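Side-chain contacts in predicted metal-dependent hydrolase of the TIM-barrel fold (Lactobacillus casei, PDB 2QPX), which binds two zinc ions and probably catalyses a hydrolytic reaction, although its substrate is not known: residues R30-A35 against Y45-T50; Y274-S277 against N281-F284; A308-I313 against K353-A358. All blocks are in the same frame, centred on the assembly; numbering follows the deposited sequence.

Overall arrangement
Contact 1 lies apart from the other two, its centre about 35 Å from that of contact 2 and about 36 Å from that of contact 3, and it sits on the opposite side of the chain's centre from contact 2. Contacts 2 and 3 are neighbours, about 12 Å between centres, joined chiefly by R312, whose NH1 lies 2.8 Å from O of L282. The two-zinc site, which includes H18, H264 and the carboxylated K167, is nearest to contact 2: the F284 side chain is about 12 Å from a zinc ion. Across the trimer the distant pieces meet, since D49 of contact 1 forms a salt bridge with R312 of a neighbouring subunit.

Contact 1 (R30-A35 against Y45-T50); sequences RDDRLA and YPLADT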
loop_
_atom_site.group_PDB
_atom_site.type_symbol
_atom_site.label_atom_id
_atom_site.label_comp_id
_atom_site.label_asym_id
_atom_site.label_seq_id
_atom_site.Cartn_x
_atom_site.Cartn_y
_atom_site.Cartn_z
ATOM N N ARG A 30 26.993 8.277 23.911
ATOM C CA ARG A 30 26.984 7.895 22.503
ATOM C C ARG A 30 25.964 6.768 22.193
ATOM O O ARG A 30 25.214 6.843 21.211
ATOM C CB ARG A 30 28.390 7.509 22.068
ATOM C CG ARG A 30 28.491 6.975 20.694
ATOM C CD ARG A 30 29.967 7.057 20.182
ATOM N NE ARG A 30 30.072 6.303 18.953
ATOM C CZ ARG A 30 30.833 5.257 18.743
ATOM N NH1 ARG A 30 31.777 4.932 19.599
ATOM N NH2 ARG A 30 30.717 4.610 17.616
ATOM N N ASP A 31 25.923 5.717 23.010
ATOM C CA ASP A 31 24.945 4.619 22.810
ATOM C C ASP A 31 23.507 5.173 22.790
ATOM O O ASP A 31 22.730 4.900 21.872
ATOM C CB ASP A 31 25.102 3.591 23.927
ATOM C CG ASP A 31 24.344 2.306 23.706
ATOM O OD1 ASP A 31 23.661 2.124 22.721
ATOM O OD2 ASP A 31 24.524 1.371 24.516
ATOM N N ASP A 32 23.158 5.980 23.775
ATOM C CA ASP A 32 21.810 6.542 23.836
ATOM C C ASP A 32 21.542 7.490 22.657
ATOM O O ASP A 32 20.426 7.504 22.112
ATOM C CB ASP A 32 21.565 7.248 25.164
ATOM C CG ASP A 32 21.375 6.289 26.334
ATOM O OD1 ASP A 32 21.302 5.046 26.165
ATOM O OD2 ASP A 32 21.284 6.834 27.445
ATOM N N ARG A 33 22.533 8.272 22.258
ATOM C CA ARG A 33 22.365 9.162 21.099
ATOM C C ARG A 33 22.168 8.380 19.806
ATOM O O ARG A 33 21.405 8.795 18.923
ATOM C CB ARG A 33 23.512 10.189 20.957
ATOM C CG ARG A 33 23.557 11.243 22.078
ATOM C CD ARG A 33 22.374 12.228 22.075
ATOM N NE ARG A 33 22.258 13.073 20.868
ATOM C CZ ARG A 33 22.795 14.279 20.707
ATOM N NH1 ARG A 33 23.517 14.849 21.657
ATOM N NH2 ARG A 33 22.569 14.944 19.600
ATOM N N LEU A 34 22.865 7.275 19.648
ATOM C CA LEU A 34 22.667 6.382 18.521
ATOM C C LEU A 34 21.229 5.828 18.531
ATOM O O LEU A 34 20.543 5.797 17.503
ATOM C CB LEU A 34 23.678 5.209 18.542
ATOM C CG LEU A 34 25.036 5.487 17.937
ATOM C CD1 LEU A 34 26.100 4.418 18.379
ATOM C CD2 LEU A 34 24.944 5.628 16.375
ATOM N N ALA A 35 20.776 5.375 19.690
ATOM C CA ALA A 35 19.394 4.903 19.816
ATOM C C ALA A 35 18.397 6.004 19.475
ATOM O O ALA A 35 17.464 5.794 18.704
ATOM C CB ALA A 35 19.148 4.321 21.219
ATOM N N TYR A 45 9.257 9.043 24.145
ATOM C CA TYR A 45 8.977 7.652 23.747
ATOM C C TYR A 45 9.981 6.729 24.450
ATOM O O TYR A 45 11.158 7.075 24.543
ATOM C CB TYR A 45 9.112 7.543 22.230
ATOM C CG TYR A 45 8.823 6.192 21.621
ATOM C CD1 TYR A 45 9.808 5.220 21.522
ATOM C CD2 TYR A 45 7.577 5.904 21.069
ATOM C CE1 TYR A 45 9.573 3.997 20.913
ATOM C CE2 TYR A 45 7.319 4.705 20.455
ATOM C CZ TYR A 45 8.316 3.717 20.391
ATOM O OH TYR A 45 8.129 2.508 19.753
ATOM N N PRO A 46 9.542 5.560 24.963
ATOM C CA PRO A 46 10.505 4.759 25.727
ATOM C C PRO A 46 11.704 4.272 24.946
ATOM O O PRO A 46 11.580 3.635 23.898
ATOM C CB PRO A 46 9.671 3.590 26.265
ATOM C CG PRO A 46 8.260 4.103 26.217
ATOM C CD PRO A 46 8.209 4.931 24.980
ATOM N N LEU A 47 12.889 4.595 25.456
ATOM C CA LEU A 47 14.107 4.251 24.737
ATOM C C LEU A 47 14.265 2.746 24.586
ATOM O O LEU A 47 14.782 2.260 23.572
ATOM C CB LEU A 47 15.325 4.883 25.407
ATOM C CG LEU A 47 16.575 4.969 24.509
ATOM C CD1 LEU A 47 16.315 5.881 23.311
ATOM C CD2 LEU A 47 17.728 5.474 25.377
ATOM N N ALA A 48 13.795 1.994 25.574
ATOM C CA ALA A 48 13.848 0.538 25.525
ATOM C C ALA A 48 13.075 0.001 24.317
ATOM O O ALA A 48 13.501 -0.957 23.677
ATOM C CB ALA A 48 13.311 -0.092 26.840
ATOM N N ASP A 49 11.952 0.638 23.981
ATOM C CA ASP A 49 11.189 0.232 22.791
ATOM C C ASP A 49 11.950 0.553 21.497
ATOM O O ASP A 49 12.003 -0.246 20.579
ATOM C CB ASP A 49 9.818 0.910 22.790
ATOM C CG ASP A 49 8.923 0.509 23.973
ATOM O OD1 ASP A 49 9.229 -0.404 24.741
ATOM O OD2 ASP A 49 7.871 1.146 24.135
ATOM N N THR A 50 12.546 1.754 21.419
ATOM C CA THR A 50 13.376 2.102 20.293
ATOM C C THR A 50 14.495 1.080 20.098
ATOM O O THR A 50 14.822 0.717 18.975
ATOM C CB THR A 50 13.934 3.523 20.474
ATOM O OG1 THR A 50 12.825 4.437 20.421
ATOM C CG2 THR A 50 15.017 3.868 19.395
#
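The carboxylate of D32 turns one flat face to L47, whose CD2 methyl stands over it, 3.7 Å from OD1 of D32 and 3.9 Å from its CG. The two side chains cross at about a right angle, so a methyl group meets the flat of the carboxylate while OD1 is held by a salt bridge to K51. The other flat group, the ring of Y45, packs within its own segment: CD of P46 lies over one face, offset toward the rim, and the backbone N of T50 lies in the plane at the edge.

L47 makes its second contact with the other methyl of its fork, CD1, which is 3.9 Å from CB of A35. Its CG is anti to the backbone N (chi1 -161°), which sends the fork across to helix 30-37, where its two methyls touch D32 and A35, one turn apart. Both segments belong to the long excursion between strand 14-19, which carries the zinc ligand H18, and strand 95-101 of the TIM barrel; here the short helix 47-50, with P46 at its N-cap position, is laid against helix 30-37. Near the end of that helix, CG2 of T50 approaches O of A35 to 3.2 Å, a close methyl-to-carbonyl contact, and the same oxygen accepts a hydrogen bond from OG of S38. Behind the contact, L34 and A35 rest on F59 and Y56 of helix 54-66, whereas Y45 and P46 pack on F279 and P280 of a neighbouring subunit.

Contact 2 (Y274-S277 against N281-F284); sequences YLAS and NLYF
L282, the first strand residue, points its side chain at helix 269-278, where it meets the backbone as much as the side chains: CD1 is 3.8 Å from both N and CA of A276 and 4.3 Å from CB of L275. This leucine was modelled in two conformations, so the CD1 contacts, which belong to the conformer with CG anti to the backbone N (chi1 -170°), are less certain. Its carbonyl O lies 3.6 Å from CB of A276. Y283 faces the other way, as alternation along a strand requires, and its ring makes a cation-pi contact with R312 while leaning on T363 and L367 of helix 349-367. F284 returns to the helix side. With chi1 at 72°, its CG lies between the backbone N and the carbonyl carbon, and the ring swings back so that CE1 comes to 4.0 Å from CB of A276.

The contact closes the beta-alpha-beta unit of strand 260-264, helix 269-278 and strand 282-285, and F284 is about 9 Å, side chain to side chain, from the zinc ligand H264. On the far side of the helix, OG of S277 donates to O of Y274 at 2.7 Å. Between the segments the contact is mainly apolar, alanine, leucine and phenylalanine carbons against each other, and O of L282 is satisfied by a hydrogen bond from R312.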
loop_
_atom_site.group_PDB
_atom_site.type_symbol
_atom_site.label_atom_id
_atom_site.label_comp_id
_atom_site.label_asym_id
_atom_site.label_seq_id
_atom_site.Cartn_x
_atom_site.Cartn_y
_atom_site.Cartn_z
ATOM N N TYR A 274 5.502 6.041 -9.646
ATOM C CA TYR A 274 4.464 6.343 -10.635
ATOM C C TYR A 274 4.576 7.794 -11.108
ATOM O O TYR A 274 4.614 8.061 -12.325
ATOM C CB TYR A 274 3.058 6.018 -10.093
ATOM C CG TYR A 274 1.999 6.697 -10.924
ATOM C CD1 TYR A 274 1.698 6.243 -12.186
ATOM C CD2 TYR A 274 1.418 7.884 -10.482
ATOM C CE1 TYR A 274 0.807 6.956 -12.992
ATOM C CE2 TYR A 274 0.521 8.579 -11.258
ATOM C CZ TYR A 274 0.217 8.115 -12.499
ATOM O OH TYR A 274 -0.665 8.823 -13.289
ATOM N N LEU A 275 4.628 8.739 -10.168
ATOM C CA LEU A 275 4.738 10.141 -10.538
ATOM C C LEU A 275 5.988 10.428 -11.395
ATOM O O LEU A 275 5.918 11.161 -12.370
ATOM C CB LEU A 275 4.696 11.061 -9.331
ATOM C CG LEU A 275 3.380 11.093 -8.582
ATOM C CD1 LEU A 275 3.636 11.773 -7.226
ATOM C CD2 LEU A 275 2.315 11.841 -9.409
ATOM N N ALA A 276 7.095 9.754 -11.089
ATOM C CA ALA A 276 8.324 9.910 -11.839
ATOM C C ALA A 276 8.143 9.440 -13.286
ATOM O O ALA A 276 8.775 9.952 -14.175
ATOM C CB ALA A 276 9.475 9.178 -11.156
ATOM N N SER A 277 7.282 8.460 -13.497
ATOM C CA SER A 277 7.010 7.898 -14.811
ATOM C C SER A 277 6.139 8.765 -15.704
ATOM O O SER A 277 6.108 8.531 -16.909
ATOM C CB SER A 277 6.402 6.488 -14.692
ATOM O OG SER A 277 4.988 6.475 -14.454
ATOM N N ASN A 281 11.071 15.962 -14.895
ATOM C CA ASN A 281 11.846 16.685 -13.878
ATOM C C ASN A 281 11.475 16.262 -12.452
ATOM O O ASN A 281 11.596 17.045 -11.518
ATOM C CB ASN A 281 11.670 18.203 -14.053
ATOM C CG ASN A 281 12.179 18.700 -15.364
ATOM O OD1 ASN A 281 13.269 18.325 -15.795
ATOM N ND2 ASN A 281 11.402 19.556 -16.012
ATOM N N LEU A 282 11.009 15.022 -12.296
ATOM C CA LEU A 282 10.537 14.546 -10.985
ATOM C C LEU A 282 11.362 13.340 -10.567
ATOM O O LEU A 282 11.358 12.297 -11.223
ATOM C CB LEU A 282 9.046 14.185 -10.996
ATOM C CG LEU A 282 8.403 13.916 -9.615
ATOM C CD1 LEU A 282 8.689 12.499 -9.061
ATOM C CD2 LEU A 282 8.818 14.987 -8.590
ATOM N N TYR A 283 12.069 13.513 -9.466
ATOM C CA TYR A 283 13.018 12.541 -8.923
ATOM C C TYR A 283 12.582 12.130 -7.534
ATOM O O TYR A 283 11.753 12.801 -6.925
ATOM C CB TYR A 283 14.412 13.151 -8.886
ATOM C CG TYR A 283 14.896 13.654 -10.232
ATOM C CD1 TYR A 283 14.521 14.901 -10.709
ATOM C CD2 TYR A 283 15.697 12.839 -11.040
ATOM C CE1 TYR A 283 14.927 15.366 -11.951
ATOM C CE2 TYR A 283 16.107 13.264 -12.275
ATOM C CZ TYR A 283 15.744 14.529 -12.722
ATOM O OH TYR A 283 16.156 14.934 -13.983
ATOM N N PHE A 284 13.148 11.045 -7.029
ATOM C CA PHE A 284 12.796 10.593 -5.685
ATOM C C PHE A 284 13.874 9.705 -5.105
ATOM O O PHE A 284 14.731 9.202 -5.824
ATOM C CB PHE A 284 11.418 9.925 -5.662
ATOM C CG PHE A 284 11.367 8.585 -6.297
ATOM C CD1 PHE A 284 11.435 8.448 -7.674
ATOM C CD2 PHE A 284 11.161 7.449 -5.548
ATOM C CE1 PHE A 284 11.345 7.207 -8.256
ATOM C CE2 PHE A 284 11.053 6.218 -6.164
ATOM C CZ PHE A 284 11.144 6.110 -7.509
#

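Contact 3 (A308-I313 against K353-A358); sequences APYTRI and KAWINA
Aromatic stacking carries most of the contact between Y310 and W355. The tyrosine ring lies in an offset stack on the six-membered ring of the indole, with centroids 4.3 Å apart and the planes inclined at 29°. Because of this tilt the closest approach falls at one corner, where CD2 of Y310 stands over the indole face, 3.4 Å from CE3 of W355. A CH-pi contact continues the overlap onto the five-membered ring: CB of Y310 is 3.6 Å from its centroid and only 11° off the normal. One face of the indole thus receives both the CB and the ring of the tyrosine. In each residue CG is anti to the carbonyl carbon, and chi1 of -77° at W355 lays the indole against the loop. W355 also meets H57 of a neighbouring subunit edge-to-face, extending the aromatic cluster across the interface. An alanine in place of W355 would probably open a gap beside Y310, whose CB and ring would lose the indole face they pack on.

Aliphatic packing flanks the stack. CG2 of T311 lies 4.4 Å from CB of A358, and it is equally far from CD1 of W355.

One polar anchor comes from outside the two segments. The hydroxyl of Y310 is hydrogen-bonded to NE2 of H340 on helix 323-342, which fixes the far end of the ring.

The loop 308-313 leads into strand 313-314, after which comes the zinc ligand D318, so the stack fastens helix 349-367 to the N-terminal end of the last barrel strand, away from the metals, which in amidohydrolase TIM barrels sit at the C-terminal ends of the strands.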
loop_
_atom_site.group_PDB
_atom_site.type_symbol
_atom_site.label_atom_id
_atom_site.label_comp_id
_atom_site.label_asym_id
_atom_site.label_seq_id
_atom_site.Cartn_x
_atom_site.Cartn_y
_atom_site.Cartn_z
ATOM N N ALA A 308 8.891 3.385 -12.233
ATOM C CA ALA A 308 9.761 4.534 -12.430
ATOM C C ALA A 308 10.833 4.265 -13.466
ATOM O O ALA A 308 11.360 3.150 -13.556
ATOM C CB ALA A 308 10.498 4.869 -11.089
ATOM N N PRO A 309 11.312 5.326 -14.118
ATOM C CA PRO A 309 12.581 5.184 -14.829
ATOM C C PRO A 309 13.724 5.050 -13.815
ATOM O O PRO A 309 13.741 5.741 -12.805
ATOM C CB PRO A 309 12.717 6.508 -15.576
ATOM C CG PRO A 309 11.346 7.124 -15.552
ATOM C CD PRO A 309 10.791 6.688 -14.249
ATOM N N TYR A 310 14.706 4.226 -14.145
ATOM C CA TYR A 310 15.838 4.038 -13.261
ATOM C C TYR A 310 16.675 5.314 -13.148
ATOM O O TYR A 310 17.405 5.487 -12.172
ATOM C CB TYR A 310 16.715 2.844 -13.737
ATOM C CG TYR A 310 16.067 1.509 -13.467
ATOM C CD1 TYR A 310 16.064 0.949 -12.192
ATOM C CD2 TYR A 310 15.488 0.756 -14.496
ATOM C CE1 TYR A 310 15.446 -0.290 -11.932
ATOM C CE2 TYR A 310 14.883 -0.462 -14.246
ATOM C CZ TYR A 310 14.873 -1.005 -12.978
ATOM O OH TYR A 310 14.295 -2.223 -12.735
ATOM N N THR A 311 16.510 6.224 -14.121
ATOM C CA THR A 311 17.180 7.502 -14.135
ATOM C C THR A 311 16.478 8.602 -13.309
ATOM O O THR A 311 16.898 9.757 -13.335
ATOM C CB THR A 311 17.361 7.985 -15.560
ATOM O OG1 THR A 311 16.090 7.958 -16.229
ATOM C CG2 THR A 311 18.420 7.092 -16.285
ATOM N N ARG A 312 15.446 8.218 -12.539
ATOM C CA ARG A 312 14.740 9.168 -11.669
ATOM C C ARG A 312 14.859 8.884 -10.181
ATOM O O ARG A 312 14.466 9.730 -9.369
ATOM C CB ARG A 312 13.272 9.231 -12.043
ATOM C CG ARG A 312 12.999 9.839 -13.457
ATOM C CD ARG A 312 13.399 11.304 -13.590
ATOM N NE ARG A 312 12.829 11.821 -14.827
ATOM C CZ ARG A 312 11.550 12.155 -14.974
ATOM N NH1 ARG A 312 10.743 12.222 -13.914
ATOM N NH2 ARG A 312 11.094 12.456 -16.170
ATOM N N ILE A 313 15.362 7.695 -9.828
ATOM C CA ILE A 313 15.531 7.299 -8.423
ATOM C C ILE A 313 16.983 7.601 -8.004
ATOM O O ILE A 313 17.918 7.388 -8.766
ATOM C CB ILE A 313 15.006 5.847 -8.105
ATOM C CG1 ILE A 313 14.858 5.641 -6.579
ATOM C CG2 ILE A 313 15.877 4.796 -8.768
ATOM C CD1 ILE A 313 14.152 4.319 -6.135
ATOM N N LYS A 353 24.843 -1.744 -14.990
ATOM C CA LYS A 353 25.868 -0.879 -14.441
ATOM C C LYS A 353 25.578 0.612 -14.687
ATOM O O LYS A 353 25.775 1.456 -13.777
ATOM C CB LYS A 353 27.267 -1.262 -14.983
ATOM C CG LYS A 353 27.731 -2.648 -14.533
ATOM C CD LYS A 353 29.104 -2.958 -15.179
ATOM C CE LYS A 353 29.699 -4.219 -14.618
ATOM N NZ LYS A 353 30.970 -4.522 -15.419
ATOM N N ALA A 354 25.061 0.932 -15.875
ATOM C CA ALA A 354 24.681 2.323 -16.225
ATOM C C ALA A 354 23.587 2.832 -15.278
ATOM O O ALA A 354 23.684 3.932 -14.752
ATOM C CB ALA A 354 24.200 2.417 -17.676
ATOM N N TRP A 355 22.598 1.984 -15.007
ATOM C CA TRP A 355 21.510 2.359 -14.109
ATOM C C TRP A 355 21.973 2.485 -12.661
ATOM O O TRP A 355 21.602 3.452 -11.946
ATOM C CB TRP A 355 20.363 1.379 -14.268
ATOM C CG TRP A 355 19.529 1.597 -15.517
ATOM C CD1 TRP A 355 19.395 2.752 -16.218
ATOM C CD2 TRP A 355 18.648 0.657 -16.112
ATOM N NE1 TRP A 355 18.470 2.589 -17.231
ATOM C CE2 TRP A 355 17.977 1.321 -17.173
ATOM C CE3 TRP A 355 18.321 -0.670 -15.835
ATOM C CZ2 TRP A 355 17.059 0.684 -17.987
ATOM C CZ3 TRP A 355 17.388 -1.308 -16.665
ATOM C CH2 TRP A 355 16.756 -0.612 -17.695
ATOM N N ILE A 356 22.822 1.551 -12.217
ATOM C CA ILE A 356 23.391 1.632 -10.861
ATOM C C ILE A 356 24.200 2.944 -10.686
ATOM O O ILE A 356 24.058 3.653 -9.672
ATOM C CB ILE A 356 24.222 0.332 -10.549
ATOM C CG1 ILE A 356 23.286 -0.850 -10.342
ATOM C CG2 ILE A 356 25.191 0.586 -9.349
ATOM C CD1 ILE A 356 23.962 -2.254 -10.459
ATOM N N ASN A 357 25.031 3.281 -11.669
ATOM C CA ASN A 357 25.770 4.510 -11.629
ATOM C C ASN A 357 24.829 5.755 -11.546
ATOM O O ASN A 357 25.096 6.687 -10.797
ATOM C CB ASN A 357 26.709 4.639 -12.830
ATOM C CG ASN A 357 28.017 3.905 -12.651
ATOM O OD1 ASN A 357 28.586 3.891 -11.568
ATOM N ND2 ASN A 357 28.536 3.346 -13.760
ATOM N N ALA A 358 23.768 5.748 -12.350
ATOM C CA ALA A 358 22.777 6.823 -12.375
ATOM C C ALA A 358 22.235 7.043 -10.967
ATOM O O ALA A 358 22.225 8.155 -10.430
ATOM C CB ALA A 358 21.655 6.450 -13.371
#